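Local coordinates for extracellular solute-binding protein, family 1 (Bifidobacterium longum subsp. infantis ATCC 15697, PDB 3QUF) that probably captures a solute, perhaps a sugar, outside the cell and hands it to an ABC importer in the membrane, at residues A[87-92]-A[96-101]; A[118-123]-A[131-136]; A[298-303]-A[337-342]. One frame throughout, in Å; residues are numbered along the deposited sequence. Where two conformers were deposited one is given.

The three contacts come in series along the chain and converge on one mixed sheet. Interaction 1 sets helix 94-100 against strand 86-89; interaction 2 follows, joining the loop at 118-123 to the approach of strand 135-144; interaction 3, much later, lies between strand 295-305 and the short strand 340-341. Centres of interactions 2 and 3 are about 8 Å apart, those of 1 and 2 about 13 Å, and those of 1 and 3 about 16 Å. Strand 295-305 ties them together, pairing antiparallel with both 86-89 and 135-144. In two-lobed solute-binding proteins such strands commonly run between lobes, so this cluster probably lies close to the hinge.

Interaction 1: residues A[87-92]-A[96-101]; sequences FNLTMD and DVMKSG. With ACY (acetic acid), chain E.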
ATOM      1  N   PHE A  87       0.327  18.557   8.551  1.00 10.20           N
ATOM      2  CA  PHE A  87       0.199  17.278   9.226  1.00 10.13           C
ATOM      3  C   PHE A  87      -0.019  16.162   8.193  1.00 11.47           C
ATOM      4  O   PHE A  87      -0.164  16.423   6.983  1.00 12.22           O
ATOM      5  CB  PHE A  87      -0.880  17.315  10.304  1.00 10.67           C
ATOM      6  CG  PHE A  87      -2.199  17.767   9.801  1.00 10.16           C
ATOM      7  CD1 PHE A  87      -3.072  16.881   9.206  1.00 12.66           C
ATOM      8  CD2 PHE A  87      -2.540  19.126   9.866  1.00 11.71           C
ATOM      9  CE1 PHE A  87      -4.302  17.345   8.687  1.00 13.89           C
ATOM     10  CE2 PHE A  87      -3.762  19.567   9.364  1.00 13.11           C
ATOM     11  CZ  PHE A  87      -4.612  18.672   8.758  1.00 12.70           C
ATOM     12  N   ASN A  88      -0.108  14.928   8.663  1.00 10.72           N
ATOM     13  CA  ASN A  88      -0.288  13.802   7.763  1.00 10.43           C
ATOM     14  C   ASN A  88      -1.614  13.107   7.894  1.00 11.51           C
ATOM     15  O   ASN A  88      -2.120  12.912   9.002  1.00 12.18           O
ATOM     16  CB  ASN A  88       0.837  12.774   8.009  1.00 10.96           C
ATOM     17  CG  ASN A  88       2.194  13.260   7.568  1.00 10.98           C
ATOM     18  OD1 ASN A  88       3.100  13.461   8.372  1.00 13.31           O
ATOM     19  ND2 ASN A  88       2.353  13.504   6.225  1.00 12.34           N
ATOM     20  N   LEU A  89      -2.176  12.741   6.738  1.00 12.05           N
ATOM     21  CA  LEU A  89      -3.321  11.878   6.646  1.00 11.60           C
ATOM     22  C   LEU A  89      -2.779  10.481   6.402  1.00 13.06           C
ATOM     23  O   LEU A  89      -2.155  10.204   5.380  1.00 12.96           O
ATOM     24  CB  LEU A  89      -4.227  12.298   5.506  1.00 10.87           C
ATOM     25  CG  LEU A  89      -4.813  13.715   5.610  1.00 12.72           C
ATOM     26  CD1 LEU A  89      -5.643  14.029   4.373  1.00 12.91           C
ATOM     27  CD2 LEU A  89      -5.650  13.907   6.852  1.00 13.86           C
ATOM     28  N   THR A  90      -2.970   9.631   7.386  1.00 12.56           N
ATOM     29  CA  THR A  90      -2.461   8.279   7.328  1.00 13.92           C
ATOM     30  C   THR A  90      -3.588   7.326   6.977  1.00 14.06           C
ATOM     31  O   THR A  90      -4.755   7.721   6.933  1.00 12.23           O
ATOM     32  CB  THR A  90      -1.854   7.854   8.634  1.00 14.85           C
ATOM     33  OG1 THR A  90      -2.872   7.555   9.621  1.00 14.65           O
ATOM     34  CG2 THR A  90      -0.895   8.956   9.179  1.00 15.31           C
HETATM   35  N   MSE A  91      -3.258   6.043   6.768  1.00 14.13           N
HETATM   36  CA  MSE A  91      -4.324   5.091   6.454  1.00 15.80           C
HETATM   37  C   MSE A  91      -5.265   4.859   7.617  1.00 16.18           C
HETATM   38  O   MSE A  91      -6.442   4.447   7.430  1.00 18.74           O
HETATM   39  CB  MSE A  91      -3.722   3.761   5.947  1.00 16.38           C
HETATM   40  CG  MSE A  91      -2.864   3.923   4.669  1.00 14.97           C
HETATM   41 SE   MSE A  91      -3.807   4.701   3.138  0.80 15.55          SE
HETATM   42  CE  MSE A  91      -3.197   6.597   3.247  1.00 13.20           C
ATOM     43  N   ASP A  92      -4.829   5.195   8.831  1.00 15.07           N
ATOM     44  CA  ASP A  92      -5.680   5.029   9.987  1.00 16.35           C
ATOM     45  C   ASP A  92      -6.505   6.266  10.380  1.00 15.30           C
ATOM     46  O   ASP A  92      -7.470   6.124  11.131  1.00 17.66           O
ATOM     47  CB  ASP A  92      -4.844   4.634  11.209  1.00 18.89           C
ATOM     48  CG  ASP A  92      -4.265   3.244  11.094  1.00 27.64           C
ATOM     49  OD1 ASP A  92      -4.914   2.359  10.488  1.00 32.93           O
ATOM     50  OD2 ASP A  92      -3.134   3.060  11.585  1.00 36.93           O
ATOM     51  N   ASP A  96     -11.325  10.206   9.275  1.00 13.07           N
ATOM     52  CA  ASP A  96     -11.651  10.921  10.512  1.00 15.02           C
ATOM     53  C   ASP A  96     -11.211  12.375  10.439  1.00 13.81           C
ATOM     54  O   ASP A  96     -11.974  13.266  10.779  1.00 13.46           O
ATOM     55  CB  ASP A  96     -11.032  10.242  11.737  1.00 16.56           C
ATOM     56  CG  ASP A  96     -11.702   8.901  12.085  1.00 24.34           C
ATOM     57  OD1 ASP A  96     -12.914   8.736  11.831  1.00 25.15           O
ATOM     58  OD2 ASP A  96     -10.984   8.033  12.626  1.00 30.36           O
ATOM     59  N   VAL A  97      -9.986  12.615   9.971  1.00 11.17           N
ATOM     60  CA  VAL A  97      -9.509  13.995   9.821  1.00 10.97           C
ATOM     61  C   VAL A  97     -10.306  14.755   8.756  1.00  9.70           C
ATOM     62  O   VAL A  97     -10.724  15.880   9.009  1.00 11.35           O
ATOM     63  CB  VAL A  97      -8.023  14.053   9.544  1.00 10.59           C
ATOM     64  CG1 VAL A  97      -7.576  15.504   9.341  1.00 13.20           C
ATOM     65  CG2 VAL A  97      -7.311  13.481  10.764  1.00 13.42           C
HETATM   66  N   MSE A  98     -10.475  14.165   7.576  1.00 10.89           N
HETATM   67  CA  MSE A  98     -11.205  14.866   6.524  1.00 11.02           C
HETATM   68  C   MSE A  98     -12.618  15.211   6.981  1.00 12.00           C
HETATM   69  O   MSE A  98     -13.105  16.315   6.717  1.00 10.69           O
HETATM   70  CB  MSE A  98     -11.186  14.065   5.224  1.00 10.10           C
HETATM   71  CG  MSE A  98      -9.830  14.033   4.557  1.00 10.82           C
HETATM   72 SE   MSE A  98      -9.876  13.226   2.798  0.90 12.34          SE
HETATM   73  CE  MSE A  98     -10.352  11.397   3.265  1.00 10.77           C
ATOM     74  N   LYS A  99     -13.292  14.291   7.660  1.00 12.27           N
ATOM     75  CA  LYS A  99     -14.698  14.487   8.082  0.50 12.67           C
ATOM     76  C   LYS A  99     -14.827  15.615   9.095  1.00 12.60           C
ATOM     77  O   LYS A  99     -15.879  16.209   9.255  1.00 11.93           O
ATOM     78  CB  LYS A  99     -15.255  13.204   8.738  0.50 13.37           C
ATOM     79  CG  LYS A  99     -15.621  12.082   7.769  0.50 16.60           C
ATOM     80  CD  LYS A  99     -15.670  10.711   8.495  0.50 20.23           C
ATOM     81  CE  LYS A  99     -16.387   9.604   7.704  0.50 23.39           C
ATOM     82  NZ  LYS A  99     -17.870   9.542   7.937  0.50 21.94           N
ATOM     83  N   SER A 100     -13.745  15.843   9.845  1.00 11.28           N
ATOM     84  CA  SER A 100     -13.718  16.874  10.839  1.00 12.11           C
ATOM     85  C   SER A 100     -13.682  18.291  10.313  1.00 11.52           C
ATOM     86  O   SER A 100     -13.978  19.224  11.053  1.00 13.86           O
ATOM     87  CB  SER A 100     -12.557  16.685  11.826  1.00 12.47           C
ATOM     88  OG  SER A 100     -11.333  17.104  11.262  1.00 12.72           O
ATOM     89  N   GLY A 101     -13.330  18.455   9.055  1.00 12.33           N
ATOM     90  CA  GLY A 101     -13.119  19.775   8.489  1.00 13.26           C
ATOM     91  C   GLY A 101     -11.783  20.409   8.811  1.00 13.36           C
ATOM     92  O   GLY A 101     -11.532  21.539   8.355  1.00 14.71           O
TER
HETATM   93  C   ACY E 424     -10.007   6.354   9.185  1.00 28.78           C
HETATM   94  O   ACY E 424     -10.616   5.586   9.984  1.00 31.07           O
HETATM   95  OXT ACY E 424      -9.861   7.576   9.417  1.00 24.68           O
HETATM   96  CH3 ACY E 424      -9.502   5.719   7.916  1.00 29.56           C
HETATM   97  O   HOH W   1      -8.596   8.269  13.455  1.00 31.53           O
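Asp92 and Asp96 meet through a water rather than directly: the water donates to Asp96 OD2 at 2.5 Å and, more weakly, to Asp92 O at 3.4 Å. The same turn holds an acetic acid molecule, probably from the crystallisation liquor. Asp96 N, in the first turn of helix 94-100, donates to its oxygen OXT over 3.0 Å, with a nearly straight N-H...O angle of 167°. Asp96 OD2 lies only 3.4 Å from that OXT, so the two acid groups may well influence each other's ionisation, while the helix start would tend to favour negative charge here. On the strand side, Thr90 OG1 accepts from Asp92 N, an ST turn that shapes the chain as it leaves the sheet.

Deeper in, the contact is apolar. Val97 makes the helix's closest contacts with the strand: with CG1 anti to the backbone N (chi1 178°), that methyl reaches to the strand, 3.5 Å from Leu89 CD2 and 3.8 Å from Phe87 CE1. Phe87 and Val97 approach from opposite directions, whereas the other leucine branch, CD1, comes to within 4.2 Å of Met98 CG, the two side chains crossing at about a right angle. The axes of strand 87-89 and helix 96-100 pass 9.9 Å apart at 112°, the helix lying steeply across the strand. Leu74 and Leu78 of helix 67-79 also touch Phe87, placing its ring between helices over the sheet. Dispersion among Val97, Leu89, Phe87 and Met98 thus seats this side of the helix, while the water link and the acetic acid, the latter probably a crystallisation artefact, occupy the outer edge.

Interaction 2: residues A[118-123]-A[131-136]; sequences TNFALF and GMPVSA
Phe123 and Phe120 both pack against Pro133, which wedges its ring toward the turn carrying them. Phe123 CE2 is 3.7 Å from Pro133 CG, and Phe120 CE1 is 3.8 Å from Pro133 CD. Asn119 O belongs to this tight part too, 3.3 Å from Pro133 CG and in the plane of the Phe123 ring at its edge. The Phe123 N to Phe120 O bond, at 2.8 Å, fixes the spacing of the two aromatic residues. Phe123 has its CG beside the backbone N (chi1 -53°), which brings the ring alongside Gly131 and Pro133; a CB on Gly131 would sit tightly against Phe123 CD1, so the lack of a side chain probably helps the ring to sit this close. Gly131 O is buried here without a hydrogen-bonding partner: Phe120 CD1 comes to it at 3.5 Å, with the oxygen in the plane of the ring at its edge, and Phe123 CB approaches equally closely.

Toward solvent the contact thins out. The partly exposed side chain of Asn119 stands back, CB at 4.2 Å from Pro133 CG, and its ND2 bonds weakly to Asp116 O. Between the two segments the chain forms the small hairpin of strands 124-125 and 128-129, so this cluster fills the base of that hairpin where it joins strand 135-144. An alanine at Phe123 is likely to open a gap beside Pro133 CG and Gly131, the proline keeping its contacts to Phe120 and Pro299. The chemistry implies an apolar cluster with one buried carbonyl, which is probably eased by the weakly positive edge of an aromatic ring.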
ATOM      1  N   THR A 118      -5.444   9.381  -9.862  1.00 15.10           N
ATOM      2  CA  THR A 118      -5.870   8.225  -9.085  1.00 14.79           C
ATOM      3  C   THR A 118      -5.243   8.176  -7.709  1.00 13.74           C
ATOM      4  O   THR A 118      -5.801   7.559  -6.782  1.00 14.38           O
ATOM      5  CB  THR A 118      -5.524   6.914  -9.802  1.00 15.66           C
ATOM      6  OG1 THR A 118      -4.186   6.962 -10.303  1.00 20.04           O
ATOM      7  CG2 THR A 118      -6.476   6.698 -10.993  1.00 20.03           C
ATOM      8  N   ASN A 119      -4.093   8.832  -7.552  1.00 12.83           N
ATOM      9  CA  ASN A 119      -3.418   8.872  -6.246  1.00 12.64           C
ATOM     10  C   ASN A 119      -4.111   9.747  -5.193  1.00 12.93           C
ATOM     11  O   ASN A 119      -3.746   9.717  -4.003  1.00 14.31           O
ATOM     12  CB  ASN A 119      -1.978   9.294  -6.412  1.00 12.44           C
ATOM     13  CG  ASN A 119      -1.194   8.307  -7.195  1.00 14.26           C
ATOM     14  OD1 ASN A 119      -1.189   7.105  -6.873  1.00 13.36           O
ATOM     15  ND2 ASN A 119      -0.541   8.775  -8.263  1.00 12.62           N
ATOM     16  N   PHE A 120      -5.096  10.539  -5.623  1.00 13.00           N
ATOM     17  CA  PHE A 120      -5.785  11.431  -4.678  1.00 12.48           C
ATOM     18  C   PHE A 120      -7.065  10.840  -4.124  1.00 13.22           C
ATOM     19  O   PHE A 120      -7.649  11.412  -3.224  1.00 12.67           O
ATOM     20  CB  PHE A 120      -6.027  12.792  -5.301  1.00 12.88           C
ATOM     21  CG  PHE A 120      -4.751  13.520  -5.613  1.00 12.30           C
ATOM     22  CD1 PHE A 120      -4.053  14.160  -4.607  1.00 12.65           C
ATOM     23  CD2 PHE A 120      -4.225  13.532  -6.871  1.00 16.30           C
ATOM     24  CE1 PHE A 120      -2.873  14.829  -4.914  1.00 14.93           C
ATOM     25  CE2 PHE A 120      -3.016  14.190  -7.144  1.00 15.89           C
ATOM     26  CZ  PHE A 120      -2.371  14.820  -6.162  1.00 16.52           C
ATOM     27  N   ALA A 121      -7.510   9.687  -4.642  1.00 11.99           N
ATOM     28  CA  ALA A 121      -8.800   9.169  -4.206  1.00 12.97           C
ATOM     29  C   ALA A 121      -8.860   8.944  -2.696  1.00 12.03           C
ATOM     30  O   ALA A 121      -9.894   9.217  -2.085  1.00 13.54           O
ATOM     31  CB  ALA A 121      -9.076   7.835  -4.921  1.00 14.12           C
ATOM     32  N   LEU A 122      -7.777   8.435  -2.113  1.00 11.76           N
ATOM     33  CA  LEU A 122      -7.756   8.181  -0.674  1.00 11.60           C
ATOM     34  C   LEU A 122      -7.713   9.495   0.150  1.00 11.73           C
ATOM     35  O   LEU A 122      -7.868   9.465   1.385  1.00 11.58           O
ATOM     36  CB  LEU A 122      -6.573   7.310  -0.285  1.00 11.63           C
ATOM     37  CG  LEU A 122      -6.543   5.881  -0.848  1.00 12.69           C
ATOM     38  CD1 LEU A 122      -5.272   5.156  -0.407  1.00 13.63           C
ATOM     39  CD2 LEU A 122      -7.821   5.093  -0.400  1.00 14.31           C
ATOM     40  N   PHE A 123      -7.487  10.618  -0.513  1.00 10.80           N
ATOM     41  CA  PHE A 123      -7.358  11.900   0.184  1.00 10.49           C
ATOM     42  C   PHE A 123      -8.416  12.894  -0.329  1.00 10.90           C
ATOM     43  O   PHE A 123      -8.189  14.125  -0.326  1.00 11.59           O
ATOM     44  CB  PHE A 123      -5.945  12.429  -0.008  1.00 11.07           C
ATOM     45  CG  PHE A 123      -4.899  11.434   0.388  1.00 10.57           C
ATOM     46  CD1 PHE A 123      -4.629  11.229   1.719  1.00 11.96           C
ATOM     47  CD2 PHE A 123      -4.232  10.671  -0.556  1.00 11.26           C
ATOM     48  CE1 PHE A 123      -3.665  10.288   2.128  1.00 12.99           C
ATOM     49  CE2 PHE A 123      -3.310   9.699  -0.165  1.00 12.59           C
ATOM     50  CZ  PHE A 123      -3.001   9.522   1.163  1.00 12.05           C
ATOM     51  N   GLY A 131      -5.522  16.185   0.737  1.00 11.59           N
ATOM     52  CA  GLY A 131      -4.147  15.732   1.053  1.00 11.99           C
ATOM     53  C   GLY A 131      -3.421  15.349  -0.215  1.00 13.20           C
ATOM     54  O   GLY A 131      -4.052  15.056  -1.268  1.00 12.49           O
HETATM   55  N   MSE A 132      -2.094  15.345  -0.117  1.00 11.43           N
HETATM   56  CA  MSE A 132      -1.263  15.024  -1.243  1.00 12.00           C
HETATM   57  C   MSE A 132      -0.249  13.971  -0.842  1.00 11.85           C
HETATM   58  O   MSE A 132       0.593  14.233   0.029  1.00 11.93           O
HETATM   59  CB  MSE A 132      -0.501  16.288  -1.728  1.00 12.32           C
HETATM   60  CG  MSE A 132       0.580  15.964  -2.740  1.00 13.89           C
HETATM   61 SE   MSE A 132       1.737  17.488  -3.136  0.85 17.16          SE
HETATM   62  CE  MSE A 132       2.682  17.473  -1.524  1.00 16.56           C
ATOM     63  N   PRO A 133      -0.291  12.788  -1.481  1.00 10.75           N
ATOM     64  CA  PRO A 133       0.787  11.825  -1.348  1.00 11.35           C
ATOM     65  C   PRO A 133       1.866  12.114  -2.377  1.00 11.88           C
ATOM     66  O   PRO A 133       1.568  12.569  -3.485  1.00 13.47           O
ATOM     67  CB  PRO A 133       0.108  10.507  -1.701  1.00 11.87           C
ATOM     68  CG  PRO A 133      -0.934  10.879  -2.702  1.00 11.23           C
ATOM     69  CD  PRO A 133      -1.274  12.353  -2.496  1.00 11.83           C
ATOM     70  N   VAL A 134       3.114  11.873  -2.005  1.00 12.57           N
ATOM     71  CA  VAL A 134       4.186  11.989  -2.949  1.00 11.91           C
ATOM     72  C   VAL A 134       5.006  10.714  -3.121  1.00 12.21           C
ATOM     73  O   VAL A 134       5.904  10.684  -3.979  1.00 13.14           O
ATOM     74  CB  VAL A 134       5.128  13.148  -2.617  1.00 12.41           C
ATOM     75  CG1 VAL A 134       4.334  14.479  -2.677  1.00 14.42           C
ATOM     76  CG2 VAL A 134       5.809  12.927  -1.234  1.00 12.22           C
ATOM     77  N   SER A 135       4.695   9.679  -2.355  1.00 11.78           N
ATOM     78  CA  SER A 135       5.516   8.481  -2.358  1.00 12.45           C
ATOM     79  C   SER A 135       4.662   7.279  -2.050  1.00 12.18           C
ATOM     80  O   SER A 135       3.540   7.410  -1.545  1.00 12.36           O
ATOM     81  CB  SER A 135       6.649   8.602  -1.358  1.00 14.59           C
ATOM     82  OG  SER A 135       6.124   8.756  -0.085  1.00 15.70           O
ATOM     83  N   ALA A 136       5.197   6.098  -2.362  1.00 12.06           N
ATOM     84  CA  ALA A 136       4.430   4.865  -2.295  1.00 11.97           C
ATOM     85  C   ALA A 136       5.359   3.714  -1.996  1.00 12.48           C
ATOM     86  O   ALA A 136       6.561   3.760  -2.236  1.00 14.26           O
ATOM     87  CB  ALA A 136       3.703   4.604  -3.619  1.00 11.99           C
TER

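Interaction 3: residues A[298-303]-A[337-342]; sequences GPDQGF and AGTLSL
This is a loose, water-mediated contact joining the break in strand 295-305 to the turn that follows helix 327-337, with the start of strand 135-144 between them. Asp300 and Thr339 carry it. Asp300 OD2 rests against Thr339 CG2 at 3.5 Å, a packing contact in which the two side chains cross at about a right angle; the polar link runs through a single water, which donates to Asp300 OD2 at 2.7 Å and also bonds Thr339 OG1 at 2.8 Å. Asp300 is itself the centre of an inverse gamma turn, which interrupts the strand; Ser135 and Ala136 are backbone-bonded to Asp300 and Leu340 respectively, so the antiparallel strand 135-144 takes a neighbour on either side. The other oxygen, Asp300 OD1, is met nearly head-on along its C-O bond by Gln301 NE2 at 3.1 Å, the acceptor standing 24° out of the amide plane. Because chi1 of Asp300 is near trans (-172°), the carboxylate extends toward Thr339. At the far end Pro299 CB and Leu342 CD1 brush at 4.5 Å, with Asn119 also touching Leu342 and Leu122 touching Pro299.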
ATOM      1  N   GLY A 298       0.574   1.189  -2.219  1.00 13.21           N
ATOM      2  CA  GLY A 298      -0.282   2.276  -1.767  1.00 13.35           C
ATOM      3  C   GLY A 298       0.556   3.481  -1.419  1.00 13.14           C
ATOM      4  O   GLY A 298       1.795   3.398  -1.397  1.00 13.32           O
ATOM      5  N   PRO A 299      -0.105   4.629  -1.167  1.00 13.34           N
ATOM      6  CA  PRO A 299       0.590   5.829  -0.814  1.00 13.51           C
ATOM      7  C   PRO A 299       1.221   5.713   0.587  1.00 13.80           C
ATOM      8  O   PRO A 299       0.604   5.177   1.503  1.00 15.14           O
ATOM      9  CB  PRO A 299      -0.534   6.889  -0.849  1.00 14.31           C
ATOM     10  CG  PRO A 299      -1.724   6.135  -0.333  1.00 13.52           C
ATOM     11  CD  PRO A 299      -1.571   4.805  -1.074  1.00 13.74           C
ATOM     12  N   ASP A 300       2.421   6.237   0.739  1.00 13.30           N
ATOM     13  CA  ASP A 300       3.082   6.311   2.054  1.00 14.01           C
ATOM     14  C   ASP A 300       2.587   7.594   2.742  1.00 14.50           C
ATOM     15  O   ASP A 300       3.311   8.596   2.860  1.00 15.02           O
ATOM     16  CB  ASP A 300       4.594   6.273   1.938  1.00 14.39           C
ATOM     17  CG  ASP A 300       5.270   6.163   3.299  1.00 18.14           C
ATOM     18  OD1 ASP A 300       4.554   5.761   4.273  1.00 19.15           O
ATOM     19  OD2 ASP A 300       6.516   6.313   3.368  1.00 21.00           O
ATOM     20  N   GLN A 301       1.317   7.547   3.149  1.00 14.56           N
ATOM     21  CA  GLN A 301       0.560   8.660   3.727  1.00 13.98           C
ATOM     22  C   GLN A 301       0.443   9.890   2.813  1.00 13.39           C
ATOM     23  O   GLN A 301       0.972   9.926   1.710  1.00 14.65           O
ATOM     24  CB  GLN A 301       1.138   9.084   5.089  1.00 15.03           C
ATOM     25  CG  GLN A 301       1.814   8.024   5.874  1.00 15.88           C
ATOM     26  CD  GLN A 301       1.088   6.734   5.947  1.00 20.99           C
ATOM     27  OE1 GLN A 301      -0.146   6.661   6.056  1.00 20.22           O
ATOM     28  NE2 GLN A 301       1.874   5.645   5.832  1.00 23.95           N
ATOM     29  N   GLY A 302      -0.330  10.845   3.272  1.00 12.21           N
ATOM     30  CA  GLY A 302      -0.568  12.096   2.558  1.00 12.31           C
ATOM     31  C   GLY A 302      -0.201  13.267   3.438  1.00 12.10           C
ATOM     32  O   GLY A 302      -0.148  13.155   4.663  1.00 12.44           O
ATOM     33  N   PHE A 303       0.066  14.401   2.803  1.00 10.49           N
ATOM     34  CA  PHE A 303       0.336  15.656   3.489  1.00 10.77           C
ATOM     35  C   PHE A 303      -0.826  16.599   3.342  1.00 11.14           C
ATOM     36  O   PHE A 303      -1.375  16.725   2.257  1.00 12.01           O
ATOM     37  CB  PHE A 303       1.594  16.300   2.911  1.00 10.98           C
ATOM     38  CG  PHE A 303       2.837  15.508   3.177  1.00 10.25           C
ATOM     39  CD1 PHE A 303       3.110  14.355   2.456  1.00 12.06           C
ATOM     40  CD2 PHE A 303       3.699  15.866   4.205  1.00 11.91           C
ATOM     41  CE1 PHE A 303       4.243  13.580   2.762  1.00 15.89           C
ATOM     42  CE2 PHE A 303       4.815  15.095   4.485  1.00 12.29           C
ATOM     43  CZ  PHE A 303       5.071  13.957   3.768  1.00 13.04           C
ATOM     44  N   ALA A 337      13.319   7.365   3.053  1.00 22.60           N
ATOM     45  CA  ALA A 337      12.226   6.530   3.463  1.00 23.26           C
ATOM     46  C   ALA A 337      12.221   5.174   2.778  1.00 23.53           C
ATOM     47  O   ALA A 337      11.457   4.314   3.178  1.00 25.52           O
ATOM     48  CB  ALA A 337      10.880   7.242   3.213  1.00 21.78           C
ATOM     49  N   GLY A 338      13.028   4.988   1.737  1.00 24.17           N
ATOM     50  CA  GLY A 338      13.025   3.749   0.964  1.00 23.89           C
ATOM     51  C   GLY A 338      11.767   3.492   0.129  1.00 23.19           C
ATOM     52  O   GLY A 338      11.363   2.338  -0.091  1.00 25.77           O
ATOM     53  N   THR A 339      11.146   4.557  -0.342  1.00 19.56           N
ATOM     54  CA  THR A 339       9.901   4.481  -1.081  1.00 17.70           C
ATOM     55  C   THR A 339      10.079   4.931  -2.516  1.00 16.99           C
ATOM     56  O   THR A 339      11.190   5.320  -2.933  1.00 16.51           O
ATOM     57  CB  THR A 339       8.852   5.326  -0.376  1.00 18.87           C
ATOM     58  OG1 THR A 339       9.397   6.616  -0.134  1.00 17.09           O
ATOM     59  CG2 THR A 339       8.411   4.651   0.962  1.00 18.02           C
ATOM     60  N   LEU A 340       8.998   4.829  -3.283  1.00 15.03           N
ATOM     61  CA  LEU A 340       8.982   5.233  -4.673  1.00 14.50           C
ATOM     62  C   LEU A 340       8.219   6.537  -4.835  1.00 13.57           C
ATOM     63  O   LEU A 340       7.239   6.797  -4.164  1.00 15.82           O
ATOM     64  CB  LEU A 340       8.306   4.168  -5.538  1.00 14.08           C
ATOM     65  CG  LEU A 340       8.956   2.792  -5.520  1.00 17.12           C
ATOM     66  CD1 LEU A 340       8.129   1.808  -6.398  1.00 21.59           C
ATOM     67  CD2 LEU A 340      10.385   2.812  -5.992  1.00 20.77           C
ATOM     68  N   SER A 341       8.664   7.364  -5.774  1.00 13.25           N
ATOM     69  CA  SER A 341       7.990   8.623  -6.025  1.00 13.03           C
ATOM     70  C   SER A 341       6.674   8.419  -6.779  1.00 13.82           C
ATOM     71  O   SER A 341       6.642   7.681  -7.791  1.00 14.15           O
ATOM     72  CB  SER A 341       8.911   9.528  -6.864  1.00 13.78           C
ATOM     73  OG  SER A 341       8.206  10.639  -7.368  1.00 14.31           O
ATOM     74  N   LEU A 342       5.621   9.129  -6.359  1.00 12.68           N
ATOM     75  CA  LEU A 342       4.388   9.220  -7.135  1.00 13.67           C
ATOM     76  C   LEU A 342       4.322  10.404  -8.108  1.00 14.38           C
ATOM     77  O   LEU A 342       3.282  10.639  -8.740  1.00 15.89           O
ATOM     78  CB  LEU A 342       3.196   9.256  -6.179  1.00 13.97           C
ATOM     79  CG  LEU A 342       2.881   7.975  -5.439  1.00 13.12           C
ATOM     80  CD1 LEU A 342       1.758   8.271  -4.406  1.00 15.40           C
ATOM     81  CD2 LEU A 342       2.376   6.859  -6.425  1.00 13.27           C
TER
HETATM   82  O   HOH W   2       7.887   8.024   1.771  1.00 19.44           O